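Local atomic coordinates of Alpha/beta hydrolase fold protein (Nakamurella multipartita, PDB entry 4Y7D), a protein that probably acts as a hydrolase of the alpha/beta hydrolase fold, although its substrate is not known. Residues A275-H278 and W282-P285; L170-I175 and E184-R189. All blocks are in the same frame, centred on the assembly; numbering follows the deposited sequence. Where two conformers were deposited one is given.

In the fold
Both contacts lie on the same side of the chain's centre, with their own centres about 10 Å apart. Interaction 1 joins the loop after the last strand, 269-273, to the end of helix 280-283; in that loop His278 hydrogen-bonds to Ser107 and Asp250, an arrangement consistent with the catalytic triad of this fold. Interaction 2 pairs two helices of the insertion between strands 124-130 and 242-247, probably a cap. Arg189 joins the two: its NH1 probably donates a hydrogen bond to Ala275 O at 2.9 Å, and its CD packs 3.6 Å from Val283 O. A bound sodium ion lies about 6 Å from the Val186 side chain and about 8 Å from that of Thr277.

Interaction 1. Residues A275-H278 and W282-P285; sequences AGTH and WVHP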
loop_
_atom_site.group_PDB
_atom_site.type_symbol
_atom_site.label_atom_id
_atom_site.label_comp_id
_atom_site.label_asym_id
_atom_site.label_seq_id
_atom_site.Cartn_x
_atom_site.Cartn_y
_atom_site.Cartn_z
ATOM N N ALA A 275 14.260 -13.068 -2.577
ATOM C CA ALA A 275 15.002 -11.941 -3.150
ATOM C C ALA A 275 14.038 -10.834 -3.586
ATOM O O ALA A 275 14.350 -10.003 -4.432
ATOM C CB ALA A 275 15.941 -12.393 -4.282
ATOM N N GLY A 276 12.873 -10.778 -2.975
ATOM C CA GLY A 276 11.917 -9.710 -3.274
ATOM C C GLY A 276 12.195 -8.458 -2.464
ATOM O O GLY A 276 12.467 -8.528 -1.276
ATOM N N THR A 277 12.088 -7.319 -3.123
ATOM C CA THR A 277 12.149 -5.994 -2.485
ATOM C C THR A 277 10.773 -5.626 -1.911
ATOM O O THR A 277 9.843 -6.412 -1.945
ATOM C CB THR A 277 12.528 -4.907 -3.531
ATOM O OG1 THR A 277 11.465 -4.763 -4.491
ATOM C CG2 THR A 277 13.778 -5.235 -4.214
ATOM N N HIS A 278 10.644 -4.417 -1.394
ATOM C CA HIS A 278 9.349 -3.919 -0.939
ATOM C C HIS A 278 8.265 -3.917 -2.039
ATOM O O HIS A 278 7.073 -3.999 -1.731
ATOM C CB HIS A 278 9.513 -2.517 -0.339
ATOM C CG HIS A 278 8.377 -2.091 0.524
ATOM N ND1 HIS A 278 7.845 -2.900 1.524
ATOM C CD2 HIS A 278 7.737 -0.906 0.617
ATOM C CE1 HIS A 278 6.919 -2.225 2.177
ATOM N NE2 HIS A 278 6.833 -1.014 1.641
ATOM N N TRP A 282 4.304 -6.755 -6.989
ATOM C CA TRP A 282 4.085 -6.254 -8.323
ATOM C C TRP A 282 5.218 -6.475 -9.293
ATOM O O TRP A 282 4.946 -6.598 -10.497
ATOM C CB TRP A 282 3.717 -4.762 -8.330
ATOM C CG TRP A 282 2.384 -4.489 -7.654
ATOM C CD1 TRP A 282 1.136 -4.438 -8.251
ATOM C CD2 TRP A 282 2.164 -4.236 -6.260
ATOM N NE1 TRP A 282 0.175 -4.150 -7.321
ATOM C CE2 TRP A 282 0.769 -4.018 -6.090
ATOM C CE3 TRP A 282 3.009 -4.142 -5.141
ATOM C CZ2 TRP A 282 0.209 -3.787 -4.862
ATOM C CZ3 TRP A 282 2.441 -3.885 -3.906
ATOM C CH2 TRP A 282 1.043 -3.699 -3.785
ATOM N N VAL A 283 6.452 -6.507 -8.831
ATOM C CA VAL A 283 7.586 -6.528 -9.757
ATOM C C VAL A 283 8.499 -7.766 -9.711
ATOM O O VAL A 283 9.385 -7.899 -10.552
ATOM C CB VAL A 283 8.439 -5.236 -9.652
ATOM C CG1 VAL A 283 7.534 -4.011 -9.774
ATOM C CG2 VAL A 283 9.314 -5.219 -8.398
ATOM N N HIS A 284 8.287 -8.676 -8.763
ATOM C CA HIS A 284 9.170 -9.860 -8.625
ATOM C C HIS A 284 8.852 -10.801 -9.779
ATOM O O HIS A 284 7.684 -10.886 -10.208
ATOM C CB HIS A 284 8.931 -10.500 -7.264
ATOM C CG HIS A 284 9.820 -11.656 -6.952
ATOM N ND1 HIS A 284 9.612 -12.909 -7.485
ATOM C CD2 HIS A 284 10.932 -11.762 -6.188
ATOM C CE1 HIS A 284 10.549 -13.737 -7.069
ATOM N NE2 HIS A 284 11.357 -13.067 -6.276
ATOM N N PRO A 285 9.853 -11.528 -10.299
ATOM C CA PRO A 285 9.581 -12.374 -11.482
ATOM C C PRO A 285 8.596 -13.501 -11.264
ATOM O O PRO A 285 8.061 -13.983 -12.205
ATOM C CB PRO A 285 10.964 -12.946 -11.840
ATOM C CG PRO A 285 11.804 -12.742 -10.601
ATOM C CD PRO A 285 11.291 -11.464 -10.005
#
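CG of His284 stands anti to the backbone N (chi1 -176°), beside the carbonyl carbon, which carries the imidazole from the end of helix 280-283 to the backbone of Gly276, in the loop that follows the last strand of the alpha/beta hydrolase sheet. This loop also carries His278, the probable catalytic histidine. The ring meets the loop with an edge: His284 CD2 lies 3.7 Å from Gly276 CA and 4.2 Å from Ala275 C, both near the ring plane. Pro285 CD lies over one face of the His284 ring, 3.3 Å above its plane and displaced toward the rim.

Farther along, Thr277 and Val283 make only a loose touch, OG1 to CG2 at 4.5 Å. The threonine hydroxyl is engaged by the backbone N of Leu279, closing an ST turn just ahead of the short helix. Val283 also packs on Ile193 of helix 183-194 and on Phe202 of helix 197-209.

No hydrogen bond spans the two segments, so the fit rests on van der Waals contact and on polar bonds that fix the imidazole from outside. Both ring nitrogens are used: His284 NE2 bonds to Asp274 O, immediately before the loop segment, and ND1 receives the backbone N-H of Asp286.

Interaction 2. Residues L170-I175 and E184-R189; sequences LVSATI and EHVAER
Val186 touches both Ser172 and Ile175 through a single methyl, CG1. A chi1 of 170° sets this methyl anti to the backbone N and beside the carbonyl carbon, which directs it at the turn of helix 167-177 formed by those two residues. CG1 rests 3.9 Å from Ser172 O, and Ser172 OG is a more distant neighbour at 4.2 Å. On its other contact, Val186 CG1 meets Ile175 CG2 at 3.9 Å; the two side chains lie alongside each other, pointing opposite ways, each directed at the partner helix. The same backbones also come nearest here, Ile175 CA and Val186 CA being 6.2 Å apart.

One helical turn later, Arg189 presents its aliphatic stem rather than its charge. Ile175 CG2 is 4.0 Å from Arg189 CG, so this one methyl is shared by valine and arginine, and the arginine chain runs across the isoleucine at roughly a right angle. Bends at chi2 and chi3 then fold the guanidinium away from the apolar contact: NH2 bonds to Gln192 of its own helix, while NH1 turns to the 275-278 loop. Ile193, farther along helix 183-194, packs on Ile175 as well.

Between the two segments no hydrogen bond forms, and the axes of 170-175 and 184-189 approach to 9.4 Å at 131°, obliquely and closer to antiparallel than to parallel. The short connection between the helices contains Gly179, which with Ala176 binds the sodium ion. The result is an oblique helical hairpin, consistent with the helical cap inserted after the sixth strand of alpha/beta hydrolases.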
loop_
_atom_site.group_PDB
_atom_site.type_symbol
_atom_site.label_atom_id
_atom_site.label_comp_id
_atom_site.label_asym_id
_atom_site.label_seq_id
_atom_site.Cartn_x
_atom_site.Cartn_y
_atom_site.Cartn_z
ATOM N N LEU A 170 15.666 5.617 -12.688
ATOM C CA LEU A 170 14.750 5.713 -11.551
ATOM C C LEU A 170 14.378 4.318 -11.029
ATOM O O LEU A 170 14.339 4.091 -9.803
ATOM C CB LEU A 170 13.501 6.518 -11.884
ATOM C CG LEU A 170 12.620 6.808 -10.652
ATOM C CD1 LEU A 170 13.375 7.398 -9.454
ATOM C CD2 LEU A 170 11.488 7.766 -10.985
ATOM N N VAL A 171 14.101 3.390 -11.952
ATOM C CA VAL A 171 13.775 2.003 -11.588
ATOM C C VAL A 171 14.950 1.380 -10.765
ATOM O O VAL A 171 14.744 0.811 -9.697
ATOM C CB VAL A 171 13.442 1.175 -12.854
ATOM C CG1 VAL A 171 13.428 -0.311 -12.552
ATOM C CG2 VAL A 171 12.113 1.615 -13.439
ATOM N N SER A 172 16.162 1.548 -11.246
ATOM C CA SER A 172 17.342 1.063 -10.566
ATOM C C SER A 172 17.495 1.639 -9.153
ATOM O O SER A 172 17.736 0.899 -8.214
ATOM C CB SER A 172 18.574 1.352 -11.401
ATOM O OG SER A 172 19.742 0.811 -10.803
ATOM N N ALA A 173 17.349 2.945 -9.018
ATOM C CA ALA A 173 17.435 3.595 -7.738
ATOM C C ALA A 173 16.394 3.089 -6.765
ATOM O O ALA A 173 16.683 2.878 -5.579
ATOM C CB ALA A 173 17.288 5.096 -7.920
ATOM N N THR A 174 15.182 2.864 -7.270
ATOM C CA THR A 174 14.069 2.413 -6.448
ATOM C C THR A 174 14.274 0.947 -5.981
ATOM O O THR A 174 14.112 0.635 -4.805
ATOM C CB THR A 174 12.731 2.566 -7.213
ATOM O OG1 THR A 174 12.565 3.951 -7.615
ATOM C CG2 THR A 174 11.574 2.129 -6.327
ATOM N N ILE A 175 14.655 0.067 -6.900
ATOM C CA ILE A 175 14.902 -1.350 -6.522
ATOM C C ILE A 175 16.029 -1.441 -5.481
ATOM O O ILE A 175 15.911 -2.150 -4.466
ATOM C CB ILE A 175 15.172 -2.218 -7.755
ATOM C CG1 ILE A 175 13.919 -2.272 -8.628
ATOM C CG2 ILE A 175 15.647 -3.639 -7.373
ATOM C CD1 ILE A 175 12.624 -2.556 -7.898
ATOM N N GLU A 184 24.397 -6.846 -8.377
ATOM C CA GLU A 184 24.153 -7.759 -9.491
ATOM C C GLU A 184 22.666 -8.172 -9.548
ATOM O O GLU A 184 22.039 -8.177 -10.620
ATOM C CB GLU A 184 25.091 -8.985 -9.370
ATOM C CG GLU A 184 26.587 -8.691 -9.606
ATOM C CD GLU A 184 27.321 -8.075 -8.402
ATOM O OE1 GLU A 184 26.719 -7.918 -7.310
ATOM O OE2 GLU A 184 28.546 -7.755 -8.561
ATOM N N HIS A 185 22.093 -8.469 -8.390
ATOM C CA HIS A 185 20.684 -8.839 -8.330
ATOM C C HIS A 185 19.743 -7.670 -8.593
ATOM O O HIS A 185 18.705 -7.855 -9.234
ATOM C CB HIS A 185 20.378 -9.554 -7.023
ATOM C CG HIS A 185 20.960 -10.932 -6.968
ATOM N ND1 HIS A 185 21.263 -11.575 -5.788
ATOM C CD2 HIS A 185 21.351 -11.761 -7.962
ATOM C CE1 HIS A 185 21.773 -12.764 -6.056
ATOM N NE2 HIS A 185 21.844 -12.896 -7.367
ATOM N N VAL A 186 20.104 -6.479 -8.113
ATOM C CA VAL A 186 19.346 -5.250 -8.457
ATOM C C VAL A 186 19.313 -5.154 -9.998
ATOM O O VAL A 186 18.244 -4.957 -10.586
ATOM C CB VAL A 186 19.953 -3.952 -7.851
ATOM C CG1 VAL A 186 19.296 -2.677 -8.420
ATOM C CG2 VAL A 186 19.820 -3.946 -6.346
ATOM N N ALA A 187 20.470 -5.288 -10.657
ATOM C CA ALA A 187 20.521 -5.152 -12.128
ATOM C C ALA A 187 19.666 -6.197 -12.835
ATOM O O ALA A 187 18.982 -5.893 -13.816
ATOM C CB ALA A 187 21.951 -5.208 -12.622
ATOM N N GLU A 188 19.642 -7.410 -12.298
ATOM C CA GLU A 188 18.806 -8.474 -12.854
ATOM C C GLU A 188 17.313 -8.117 -12.752
ATOM O O GLU A 188 16.546 -8.335 -13.698
ATOM C CB GLU A 188 19.103 -9.805 -12.153
ATOM C CG GLU A 188 18.377 -11.013 -12.748
ATOM C CD GLU A 188 18.873 -12.349 -12.174
ATOM O OE1 GLU A 188 20.031 -12.740 -12.431
ATOM O OE2 GLU A 188 18.111 -13.017 -11.468
ATOM N N ARG A 189 16.916 -7.545 -11.611
ATOM C CA ARG A 189 15.538 -7.142 -11.367
ATOM C C ARG A 189 15.162 -5.984 -12.268
ATOM O O ARG A 189 14.116 -5.989 -12.864
ATOM C CB ARG A 189 15.295 -6.808 -9.886
ATOM C CG ARG A 189 13.823 -6.497 -9.586
ATOM C CD ARG A 189 12.889 -7.725 -9.618
ATOM N NE ARG A 189 13.194 -8.549 -8.457
ATOM C CZ ARG A 189 13.989 -9.598 -8.454
ATOM N NH1 ARG A 189 14.266 -10.175 -7.316
ATOM N NH2 ARG A 189 14.479 -10.098 -9.587
#